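Local coordinates for protein digeranylgeranylglycerophospholipid reductase (Sulfolobus acidocaldarius, PDB 4OPC) that reduces the isoprenoid double bonds of unsaturated archaeal phospholipids, using one bound FAD per subunit, to give the saturated lipids of archaeal membranes, at residues V9-G14 with V153-T158; G14-S19 with S304-G309; Y310-A315 with W331-C336. One frame throughout, in Å; residues are numbered along the deposited sequence.

Interaction 1 (V9-G14 with V153-T158); sequences VLIIGG and VVVEAT. With FDA (dihydroflavine-adenine dinucleotide), chain B.
Ile12 is the most heavily buried residue of this contact, and its two branches go to different partners. The longer branch ends in CD1, which runs obliquely against Val154 and stops 3.6 Å from Val154 CG1. The shorter one, CG2, lies alongside the methyl of Thr158, 3.6 Å from Thr158 CG2, and also sits over the adenine of FDA, 3.5 Å from FDA N1A. Beneath this apolar patch the backbone is tightly paired: Ile12 N gives Val155 O an almost straight hydrogen bond of 2.9 Å (178° at the hydrogen). The next one, Ala157 N to Ile12 O, is as short at 2.8 Å but bent to 139°, where strand 153-156 has ended and the chain enters a loop.

Strands 9-12 and 153-156 run parallel, and with strand 32-35 on the other side of 9-12 they form the centre of a Rossmann-type dinucleotide-binding sheet, whose C-terminal ends face the cofactor. There Gly13 turns toward the nucleotide, its CA close to the ribose oxygen O4B. Thr158 has OG1 between its backbone N and carbonyl carbon (chi1 63°), which directs the hydroxyl to Glu156 OE1, 2.8 Å from OG1, and leaves CG2 for Ile12. The amide of Thr158 reaches Glu156 OE1 from the same face of the carboxylate, and Ser290 OG also bonds to it, so this buried oxygen has three partners.

The packing is looser at the start of the strands. Leu10 CD2 comes no nearer than 4.3 Å to Val154 CG2, and Val9 CG1 meets Val155 CG2 at 4.1 Å. This end is still buried: Ile316 and Phe320 of helix 302-322 lie against Val9, and Ala136 of strand 132-140 against Leu10.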
loop_
_atom_site.group_PDB
_atom_site.type_symbol
_atom_site.label_atom_id
_atom_site.label_comp_id
_atom_site.label_asym_id
_atom_site.label_seq_id
_atom_site.Cartn_x
_atom_site.Cartn_y
_atom_site.Cartn_z
ATOM N N VAL A 9 -19.038 -0.010 15.916
ATOM C CA VAL A 9 -18.186 -0.064 14.730
ATOM C C VAL A 9 -18.072 -1.507 14.254
ATOM O O VAL A 9 -17.905 -2.426 15.074
ATOM C CB VAL A 9 -16.758 0.464 15.046
ATOM C CG1 VAL A 9 -15.865 0.404 13.820
ATOM C CG2 VAL A 9 -16.831 1.884 15.588
ATOM N N LEU A 10 -18.161 -1.711 12.939
ATOM C CA LEU A 10 -17.870 -2.997 12.314
ATOM C C LEU A 10 -16.665 -2.842 11.396
ATOM O O LEU A 10 -16.692 -2.012 10.478
ATOM C CB LEU A 10 -19.072 -3.482 11.508
ATOM C CG LEU A 10 -18.833 -4.680 10.585
ATOM C CD1 LEU A 10 -18.492 -5.940 11.381
ATOM C CD2 LEU A 10 -20.053 -4.906 9.721
ATOM N N ILE A 11 -15.622 -3.633 11.636
ATOM C CA ILE A 11 -14.416 -3.598 10.799
ATOM C C ILE A 11 -14.430 -4.842 9.946
ATOM O O ILE A 11 -14.535 -5.960 10.468
ATOM C CB ILE A 11 -13.127 -3.545 11.646
ATOM C CG1 ILE A 11 -13.166 -2.337 12.585
ATOM C CG2 ILE A 11 -11.884 -3.502 10.739
ATOM C CD1 ILE A 11 -12.118 -2.386 13.707
ATOM N N ILE A 12 -14.366 -4.646 8.633
ATOM C CA ILE A 12 -14.427 -5.759 7.694
ATOM C C ILE A 12 -13.047 -5.972 7.106
ATOM O O ILE A 12 -12.584 -5.185 6.267
ATOM C CB ILE A 12 -15.442 -5.518 6.579
ATOM C CG1 ILE A 12 -16.815 -5.152 7.158
ATOM C CG2 ILE A 12 -15.540 -6.745 5.689
ATOM C CD1 ILE A 12 -17.833 -4.792 6.093
ATOM N N GLY A 13 -12.390 -7.023 7.585
ATOM C CA GLY A 13 -11.031 -7.360 7.197
ATOM C C GLY A 13 -10.073 -7.133 8.345
ATOM O O GLY A 13 -10.140 -6.115 9.042
ATOM N N GLY A 14 -9.172 -8.085 8.540
ATOM C CA GLY A 14 -8.256 -8.049 9.662
ATOM C C GLY A 14 -6.784 -8.122 9.295
ATOM O O GLY A 14 -6.000 -8.640 10.081
ATOM N N VAL A 153 -20.556 3.056 12.038
ATOM C CA VAL A 153 -19.537 3.170 10.999
ATOM C C VAL A 153 -19.019 1.783 10.647
ATOM O O VAL A 153 -18.741 0.963 11.534
ATOM C CB VAL A 153 -18.327 4.040 11.447
ATOM C CG1 VAL A 153 -17.381 4.297 10.273
ATOM C CG2 VAL A 153 -18.780 5.360 12.035
ATOM N N VAL A 154 -18.912 1.518 9.355
ATOM C CA VAL A 154 -18.219 0.350 8.837
ATOM C C VAL A 154 -16.823 0.805 8.415
ATOM O O VAL A 154 -16.675 1.829 7.733
ATOM C CB VAL A 154 -18.945 -0.249 7.620
ATOM C CG1 VAL A 154 -18.052 -1.259 6.897
ATOM C CG2 VAL A 154 -20.240 -0.933 8.037
ATOM N N VAL A 155 -15.803 0.070 8.842
ATOM C CA VAL A 155 -14.450 0.288 8.356
ATOM C C VAL A 155 -14.202 -0.788 7.312
ATOM O O VAL A 155 -14.182 -1.982 7.629
ATOM C CB VAL A 155 -13.418 0.191 9.498
ATOM C CG1 VAL A 155 -12.012 0.276 8.941
ATOM C CG2 VAL A 155 -13.658 1.295 10.519
ATOM N N GLU A 156 -14.083 -0.372 6.054
ATOM C CA GLU A 156 -13.895 -1.284 4.937
ATOM C C GLU A 156 -12.398 -1.497 4.755
ATOM O O GLU A 156 -11.682 -0.616 4.280
ATOM C CB GLU A 156 -14.516 -0.685 3.666
ATOM C CG GLU A 156 -15.239 -1.688 2.768
ATOM C CD GLU A 156 -14.331 -2.426 1.789
ATOM O OE1 GLU A 156 -13.115 -2.511 2.037
ATOM O OE2 GLU A 156 -14.845 -2.968 0.787
ATOM N N ALA A 157 -11.934 -2.673 5.152
ATOM C CA ALA A 157 -10.520 -3.002 5.165
ATOM C C ALA A 157 -10.306 -4.334 4.441
ATOM O O ALA A 157 -9.522 -5.180 4.882
ATOM C CB ALA A 157 -10.019 -3.072 6.602
ATOM N N THR A 158 -11.008 -4.509 3.326
ATOM C CA THR A 158 -11.062 -5.799 2.634
ATOM C C THR A 158 -9.904 -6.042 1.665
ATOM O O THR A 158 -9.894 -7.032 0.925
ATOM C CB THR A 158 -12.387 -5.964 1.860
ATOM O OG1 THR A 158 -12.458 -4.959 0.838
ATOM C CG2 THR A 158 -13.607 -5.869 2.788
HETATM P PA FDA B . -5.059 -7.432 3.190
HETATM O O1A FDA B . -5.349 -7.955 1.838
HETATM O O2A FDA B . -3.745 -7.849 3.840
HETATM O O5B FDA B . -6.229 -7.857 4.169
HETATM C C5B FDA B . -7.602 -7.822 3.731
HETATM C C4B FDA B . -8.372 -8.787 4.593
HETATM O O4B FDA B . -9.782 -8.646 4.326
HETATM C C3B FDA B . -8.031 -10.265 4.377
HETATM O O3B FDA B . -7.563 -10.865 5.584
HETATM C C2B FDA B . -9.337 -10.869 3.824
HETATM O O2B FDA B . -9.547 -12.204 4.254
HETATM C C1B FDA B . -10.382 -9.924 4.398
HETATM N N9A FDA B . -11.645 -9.816 3.679
HETATM C C8A FDA B . -11.829 -9.421 2.377
HETATM N N7A FDA B . -13.089 -9.335 2.018
HETATM C C5A FDA B . -13.781 -9.688 3.167
HETATM C C6A FDA B . -15.157 -9.744 3.464
HETATM N N6A FDA B . -16.116 -9.386 2.609
HETATM N N1A FDA B . -15.511 -10.080 4.720
HETATM C C2A FDA B . -14.552 -10.400 5.596
HETATM N N3A FDA B . -13.227 -10.345 5.444
HETATM C C4A FDA B . -12.906 -9.952 4.206
HETATM N N1 FDA B . 3.943 -3.845 1.493
HETATM C C2 FDA B . 4.946 -3.542 2.379
HETATM O O2 FDA B . 4.802 -2.675 3.235
HETATM N N3 FDA B . 6.101 -4.273 2.289
HETATM C C4 FDA B . 6.422 -5.211 1.329
HETATM O O4 FDA B . 7.443 -5.884 1.452
HETATM C C4X FDA B . 5.380 -5.439 0.404
HETATM N N5 FDA B . 5.562 -6.373 -0.574
HETATM C C5X FDA B . 4.480 -6.862 -1.276
HETATM C C6 FDA B . 4.606 -7.995 -2.067
HETATM C C7 FDA B . 3.515 -8.559 -2.710
HETATM C C7M FDA B . 3.684 -9.862 -3.447
HETATM C C8 FDA B . 2.258 -7.945 -2.600
HETATM C C8M FDA B . 1.037 -8.575 -3.231
HETATM C C9 FDA B . 2.129 -6.792 -1.822
HETATM C C9A FDA B . 3.217 -6.257 -1.144
HETATM N N10 FDA B . 3.115 -5.117 -0.314
HETATM C C10 FDA B . 4.155 -4.799 0.532
HETATM C "C1'" FDA B . 1.813 -4.442 -0.085
HETATM C "C2'" FDA B . 1.172 -4.926 1.229
HETATM O "O2'" FDA B . 1.249 -6.351 1.332
HETATM C "C3'" FDA B . -0.300 -4.513 1.289
HETATM O "O3'" FDA B . -0.391 -3.140 0.936
HETATM C "C4'" FDA B . -0.965 -4.656 2.666
HETATM O "O4'" FDA B . -0.712 -5.936 3.243
HETATM C "C5'" FDA B . -2.454 -4.409 2.583
HETATM O "O5'" FDA B . -3.065 -4.652 3.866
HETATM P P FDA B . -4.650 -4.627 4.001
HETATM O O1P FDA B . -4.952 -4.889 5.418
HETATM O O2P FDA B . -5.245 -3.382 3.360
HETATM O O3P FDA B . -5.159 -5.829 3.075
#

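Interaction 2 (G14-S19 with S304-G309); sequences GGFAGS and SAMISG. With FDA (dihydroflavine-adenine dinucleotide), chain B.
Ala305 O takes two hydrogen bonds within its own helix, one from Ser308 OG at 2.7 Å and one from Gly309 N at 3.0 Å, while the same oxygen lies 3.9 Å from Ala17 CA. The Ser308 hydroxyl thus turns back on its own helix and also accepts from the Gly288 amide. No hydrogen bond crosses between 14-19 and 304-309, which meet through small groups. Ala305 CB packs 4.0 Å from Ala17 CB, and Gly309, lacking a side chain, lets the two helices come close beside Ala17 O.

Beyond the alanines, Met306 lies alongside Phe16, both side chains pointing the same way. Met306 CG, anti to its carbonyl carbon (chi1 -65°), is 3.8 Å from Phe16 CD2. Met306 SD comes to the ring obliquely, 4.9 Å from the Phe16 centroid, as a Met-aromatic contact. Lys302 adds a cation-pi interaction to the same ring.

On the cofactor side, Ala17 N donates to FDA O1P at 2.9 Å along a nearly straight line (165°). Gly15, the N-cap residue, has no side chain to obstruct the pyrophosphate, and its carbonyl receives both the amide and the hydroxyl of Ser19. The start of helix 16-25 probably helps stabilise the phosphate charge, as in the glycine-rich GxGxxG turn of Rossmann-type FAD sites, here Gly13, Gly15 and Gly18.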
loop_
_atom_site.group_PDB
_atom_site.type_symbol
_atom_site.label_atom_id
_atom_site.label_comp_id
_atom_site.label_asym_id
_atom_site.label_seq_id
_atom_site.Cartn_x
_atom_site.Cartn_y
_atom_site.Cartn_z
ATOM N N GLY A 14 -9.172 -8.085 8.540
ATOM C CA GLY A 14 -8.256 -8.049 9.662
ATOM C C GLY A 14 -6.784 -8.122 9.295
ATOM O O GLY A 14 -6.000 -8.640 10.081
ATOM N N GLY A 15 -6.417 -7.619 8.113
ATOM C CA GLY A 15 -5.011 -7.493 7.745
ATOM C C GLY A 15 -4.382 -6.317 8.465
ATOM O O GLY A 15 -4.904 -5.873 9.481
ATOM N N PHE A 16 -3.272 -5.795 7.960
ATOM C CA PHE A 16 -2.632 -4.685 8.665
ATOM C C PHE A 16 -3.561 -3.486 8.795
ATOM O O PHE A 16 -3.533 -2.786 9.805
ATOM C CB PHE A 16 -1.331 -4.262 7.981
ATOM C CG PHE A 16 -0.097 -4.890 8.571
ATOM C CD1 PHE A 16 -0.008 -6.268 8.730
ATOM C CD2 PHE A 16 0.979 -4.107 8.946
ATOM C CE1 PHE A 16 1.139 -6.846 9.256
ATOM C CE2 PHE A 16 2.124 -4.680 9.481
ATOM C CZ PHE A 16 2.210 -6.054 9.627
ATOM N N ALA A 17 -4.404 -3.248 7.790
ATOM C CA ALA A 17 -5.297 -2.098 7.874
ATOM C C ALA A 17 -6.367 -2.299 8.944
ATOM O O ALA A 17 -6.470 -1.516 9.887
ATOM C CB ALA A 17 -5.927 -1.810 6.516
ATOM N N GLY A 18 -7.152 -3.366 8.825
ATOM C CA GLY A 18 -8.228 -3.605 9.774
ATOM C C GLY A 18 -7.748 -3.814 11.195
ATOM O O GLY A 18 -8.366 -3.328 12.159
ATOM N N SER A 19 -6.649 -4.556 11.336
ATOM C CA SER A 19 -6.117 -4.819 12.670
ATOM C C SER A 19 -5.611 -3.537 13.326
ATOM O O SER A 19 -5.765 -3.365 14.537
ATOM C CB SER A 19 -5.029 -5.900 12.656
ATOM O OG SER A 19 -3.866 -5.457 11.983
ATOM N N SER A 304 1.614 2.256 5.313
ATOM C CA SER A 304 0.533 3.172 5.001
ATOM C C SER A 304 -0.839 2.582 5.372
ATOM O O SER A 304 -1.751 3.329 5.744
ATOM C CB SER A 304 0.609 3.595 3.537
ATOM O OG SER A 304 0.748 2.457 2.695
ATOM N N ALA A 305 -0.983 1.258 5.310
ATOM C CA ALA A 305 -2.190 0.615 5.837
ATOM C C ALA A 305 -2.367 0.970 7.305
ATOM O O ALA A 305 -3.467 1.323 7.733
ATOM C CB ALA A 305 -2.108 -0.892 5.687
ATOM N N MET A 306 -1.293 0.847 8.086
ATOM C CA MET A 306 -1.351 1.223 9.505
ATOM C C MET A 306 -1.675 2.704 9.708
ATOM O O MET A 306 -2.451 3.048 10.595
ATOM C CB MET A 306 -0.059 0.852 10.225
ATOM C CG MET A 306 0.179 -0.659 10.269
ATOM S SD MET A 306 1.484 -1.152 11.396
ATOM C CE MET A 306 2.825 -0.544 10.414
ATOM N N ILE A 307 -1.093 3.573 8.885
ATOM C CA ILE A 307 -1.437 4.989 8.955
ATOM C C ILE A 307 -2.936 5.163 8.702
ATOM O O ILE A 307 -3.614 5.895 9.418
ATOM C CB ILE A 307 -0.625 5.815 7.942
ATOM C CG1 ILE A 307 0.871 5.761 8.280
ATOM C CG2 ILE A 307 -1.138 7.251 7.925
ATOM C CD1 ILE A 307 1.754 6.479 7.251
ATOM N N SER A 308 -3.466 4.486 7.694
ATOM C CA SER A 308 -4.889 4.627 7.406
ATOM C C SER A 308 -5.769 4.119 8.562
ATOM O O SER A 308 -6.804 4.711 8.829
ATOM C CB SER A 308 -5.259 4.004 6.043
ATOM O OG SER A 308 -5.207 2.582 6.060
ATOM N N GLY A 309 -5.343 3.070 9.263
ATOM C CA GLY A 309 -6.086 2.600 10.421
ATOM C C GLY A 309 -6.071 3.612 11.550
ATOM O O GLY A 309 -7.086 3.814 12.237
HETATM P PA FDA B . -5.059 -7.432 3.190
HETATM O O1A FDA B . -5.349 -7.955 1.838
HETATM O O2A FDA B . -3.745 -7.849 3.840
HETATM O O5B FDA B . -6.229 -7.857 4.169
HETATM C C5B FDA B . -7.602 -7.822 3.731
HETATM C C4B FDA B . -8.372 -8.787 4.593
HETATM O O4B FDA B . -9.782 -8.646 4.326
HETATM C C3B FDA B . -8.031 -10.265 4.377
HETATM O O3B FDA B . -7.563 -10.865 5.584
HETATM C C2B FDA B . -9.337 -10.869 3.824
HETATM O O2B FDA B . -9.547 -12.204 4.254
HETATM C C1B FDA B . -10.382 -9.924 4.398
HETATM N N9A FDA B . -11.645 -9.816 3.679
HETATM C C8A FDA B . -11.829 -9.421 2.377
HETATM N N7A FDA B . -13.089 -9.335 2.018
HETATM C C5A FDA B . -13.781 -9.688 3.167
HETATM C C6A FDA B . -15.157 -9.744 3.464
HETATM N N6A FDA B . -16.116 -9.386 2.609
HETATM N N1A FDA B . -15.511 -10.080 4.720
HETATM C C2A FDA B . -14.552 -10.400 5.596
HETATM N N3A FDA B . -13.227 -10.345 5.444
HETATM C C4A FDA B . -12.906 -9.952 4.206
HETATM N N1 FDA B . 3.943 -3.845 1.493
HETATM C C2 FDA B . 4.946 -3.542 2.379
HETATM O O2 FDA B . 4.802 -2.675 3.235
HETATM N N3 FDA B . 6.101 -4.273 2.289
HETATM C C4 FDA B . 6.422 -5.211 1.329
HETATM O O4 FDA B . 7.443 -5.884 1.452
HETATM C C4X FDA B . 5.380 -5.439 0.404
HETATM N N5 FDA B . 5.562 -6.373 -0.574
HETATM C C5X FDA B . 4.480 -6.862 -1.276
HETATM C C6 FDA B . 4.606 -7.995 -2.067
HETATM C C7 FDA B . 3.515 -8.559 -2.710
HETATM C C7M FDA B . 3.684 -9.862 -3.447
HETATM C C8 FDA B . 2.258 -7.945 -2.600
HETATM C C8M FDA B . 1.037 -8.575 -3.231
HETATM C C9 FDA B . 2.129 -6.792 -1.822
HETATM C C9A FDA B . 3.217 -6.257 -1.144
HETATM N N10 FDA B . 3.115 -5.117 -0.314
HETATM C C10 FDA B . 4.155 -4.799 0.532
HETATM C "C1'" FDA B . 1.813 -4.442 -0.085
HETATM C "C2'" FDA B . 1.172 -4.926 1.229
HETATM O "O2'" FDA B . 1.249 -6.351 1.332
HETATM C "C3'" FDA B . -0.300 -4.513 1.289
HETATM O "O3'" FDA B . -0.391 -3.140 0.936
HETATM C "C4'" FDA B . -0.965 -4.656 2.666
HETATM O "O4'" FDA B . -0.712 -5.936 3.243
HETATM C "C5'" FDA B . -2.454 -4.409 2.583
HETATM O "O5'" FDA B . -3.065 -4.652 3.866
HETATM P P FDA B . -4.650 -4.627 4.001
HETATM O O1P FDA B . -4.952 -4.889 5.418
HETATM O O2P FDA B . -5.245 -3.382 3.360
HETATM O O3P FDA B . -5.159 -5.829 3.075
#

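Interaction 3 (Y310-A315 with W331-C336)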
loop_
_atom_site.group_PDB
_atom_site.type_symbol
_atom_site.label_atom_id
_atom_site.label_comp_id
_atom_site.label_asym_id
_atom_site.label_seq_id
_atom_site.Cartn_x
_atom_site.Cartn_y
_atom_site.Cartn_z
ATOM N N TYR A 310 -4.911 4.226 11.772
ATOM C CA TYR A 310 -4.765 5.313 12.730
ATOM C C TYR A 310 -5.723 6.464 12.401
ATOM O O TYR A 310 -6.429 6.958 13.277
ATOM C CB TYR A 310 -3.299 5.771 12.766
ATOM C CG TYR A 310 -3.040 7.118 13.409
ATOM C CD1 TYR A 310 -2.774 7.219 14.761
ATOM C CD2 TYR A 310 -3.031 8.284 12.645
ATOM C CE1 TYR A 310 -2.530 8.452 15.349
ATOM C CE2 TYR A 310 -2.790 9.515 13.219
ATOM C CZ TYR A 310 -2.542 9.591 14.572
ATOM O OH TYR A 310 -2.297 10.815 15.155
ATOM N N CYS A 311 -5.752 6.884 11.142
ATOM C CA CYS A 311 -6.608 8.007 10.764
ATOM C C CYS A 311 -8.077 7.635 10.874
ATOM O O CYS A 311 -8.905 8.465 11.247
ATOM C CB CYS A 311 -6.300 8.470 9.339
ATOM S SG CYS A 311 -4.706 9.346 9.177
ATOM N N ALA A 312 -8.409 6.387 10.553
ATOM C CA ALA A 312 -9.787 5.943 10.692
ATOM C C ALA A 312 -10.237 5.986 12.141
ATOM O O ALA A 312 -11.336 6.454 12.444
ATOM C CB ALA A 312 -9.956 4.544 10.130
ATOM N N ALA A 313 -9.390 5.493 13.036
ATOM C CA ALA A 313 -9.727 5.501 14.453
ATOM C C ALA A 313 -9.950 6.933 14.940
ATOM O O ALA A 313 -10.908 7.211 15.680
ATOM C CB ALA A 313 -8.642 4.828 15.254
ATOM N N LYS A 314 -9.079 7.846 14.522
ATOM C CA LYS A 314 -9.213 9.247 14.929
ATOM C C LYS A 314 -10.533 9.856 14.457
ATOM O O LYS A 314 -11.221 10.548 15.220
ATOM C CB LYS A 314 -8.053 10.071 14.375
ATOM C CG LYS A 314 -6.827 10.108 15.261
ATOM C CD LYS A 314 -5.773 11.037 14.673
ATOM C CE LYS A 314 -6.361 12.403 14.343
ATOM N NZ LYS A 314 -5.308 13.389 13.965
ATOM N N ALA A 315 -10.886 9.600 13.204
ATOM C CA ALA A 315 -12.098 10.148 12.617
ATOM C C ALA A 315 -13.340 9.577 13.297
ATOM O O ALA A 315 -14.322 10.290 13.535
ATOM C CB ALA A 315 -12.127 9.861 11.117
ATOM N N TRP A 331 -15.185 13.186 7.708
ATOM C CA TRP A 331 -14.280 13.777 6.713
ATOM C C TRP A 331 -12.843 13.933 7.203
ATOM O O TRP A 331 -11.914 13.989 6.393
ATOM C CB TRP A 331 -14.831 15.129 6.262
ATOM C CG TRP A 331 -14.390 15.546 4.889
ATOM C CD1 TRP A 331 -13.552 16.576 4.572
ATOM C CD2 TRP A 331 -14.761 14.932 3.647
ATOM N NE1 TRP A 331 -13.389 16.649 3.211
ATOM C CE2 TRP A 331 -14.123 15.653 2.621
ATOM C CE3 TRP A 331 -15.589 13.857 3.304
ATOM C CZ2 TRP A 331 -14.268 15.316 1.272
ATOM C CZ3 TRP A 331 -15.736 13.527 1.966
ATOM C CH2 TRP A 331 -15.075 14.251 0.969
ATOM N N ASP A 332 -12.657 13.998 8.519
ATOM C CA ASP A 332 -11.313 14.091 9.087
ATOM C C ASP A 332 -10.443 12.909 8.687
ATOM O O ASP A 332 -9.216 12.994 8.723
ATOM C CB ASP A 332 -11.363 14.190 10.612
ATOM C CG ASP A 332 -11.678 15.586 11.095
ATOM O OD1 ASP A 332 -11.595 16.533 10.285
ATOM O OD2 ASP A 332 -11.996 15.734 12.290
ATOM N N MET A 333 -11.079 11.804 8.314
ATOM C CA MET A 333 -10.345 10.654 7.795
ATOM C C MET A 333 -9.483 11.104 6.620
ATOM O O MET A 333 -8.287 10.799 6.551
ATOM C CB MET A 333 -11.303 9.558 7.325
ATOM C CG MET A 333 -10.622 8.455 6.527
ATOM S SD MET A 333 -9.462 7.521 7.551
ATOM C CE MET A 333 -8.494 6.684 6.302
ATOM N N ASN A 334 -10.103 11.840 5.706
ATOM C CA ASN A 334 -9.415 12.323 4.516
ATOM C C ASN A 334 -8.339 13.331 4.873
ATOM O O ASN A 334 -7.220 13.248 4.379
ATOM C CB ASN A 334 -10.403 12.977 3.563
ATOM C CG ASN A 334 -11.307 11.981 2.885
ATOM O OD1 ASN A 334 -10.856 10.933 2.439
ATOM N ND2 ASN A 334 -12.586 12.308 2.797
ATOM N N ILE A 335 -8.682 14.291 5.723
ATOM C CA ILE A 335 -7.722 15.326 6.099
ATOM C C ILE A 335 -6.476 14.711 6.744
ATOM O O ILE A 335 -5.339 15.019 6.356
ATOM C CB ILE A 335 -8.343 16.336 7.064
ATOM C CG1 ILE A 335 -9.633 16.935 6.482
ATOM C CG2 ILE A 335 -7.323 17.415 7.423
ATOM C CD1 ILE A 335 -9.469 17.527 5.108
ATOM N N CYS A 336 -6.697 13.827 7.712
ATOM C CA CYS A 336 -5.611 13.141 8.412
ATOM C C CYS A 336 -4.776 12.319 7.442
ATOM O O CYS A 336 -3.544 12.455 7.403
ATOM C CB CYS A 336 -6.187 12.233 9.514
ATOM S SG CYS A 336 -5.028 11.055 10.346
HETATM O O HOH W 1 -8.770 11.371 11.156
#
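The ring of Tyr310 meets the sulfur of Cys336 obliquely, with Tyr310 CE2 4.0 Å from Cys336 SG, a sulfur-aromatic contact beside the disulfide. The other flat group, the indole of Trp331, turns away from helix 302-322; Asn334 ND2 of its own segment lies 3.3 Å above the Trp331 ring plane, offset toward the rim, and Trp331 NE1 is hydrogen-bonded to Pro428 O.

What joins the segments covalently is the bond from Cys311 SG to Cys336 SG, 2.1 Å long, with a chi3 of -72°. Cys336 SG is anti to its own backbone N (chi1 170°), which carries it across to Cys311, and Lys314 reaches over the outer side of the bridge. Deeper in, Met333 lies between the two helices: the bend at its chi2 brings SD to within 3.4 Å of Ala312 N, against the backbone of Cys311 and Ala312, while its CB rests on Ala315. The methyl of Ala315 is 3.6 Å from Met333 N, a close fit that a side chain this small allows. Between the disulfide and this packing sits a water, donating to Cys311 O at 2.9 Å and, weakly, to Asp332 O at 3.0 Å, and so bridging the two backbones.

The axes of the short segments 310-315 and 332-336 run roughly antiparallel, at 142°. Helix 302-322 is placed between helix 332-357 on this side and helix 16-25, whose Gln24 touches Tyr310 and Ala313, while Ile285 of strand 284-286 packs against Ala312, Ala315 and Met333.

Overall arrangement
From the N terminus, strand 9-12 leads through the glycine-rich turn into helix 16-25, so interactions 1 and 2 begin on one continuous piece of chain and share Gly14. Interaction 1 closes a loop of 138 residues when strand 153-156 comes in beside strand 9-12. Interaction 2 closes only after 284 residues and crosses it, and the two touch where Ala157 CB and Ile11 CG2 pack on Gly18; both reach FDA. Interaction 3 follows in series along helix 302-322, closing a loop of 15 residues that includes helix 327-330, with Met333 CE against Ser308 O. Sheet, cofactor-binding helix and disulfide-linked helices are thus joined in succession.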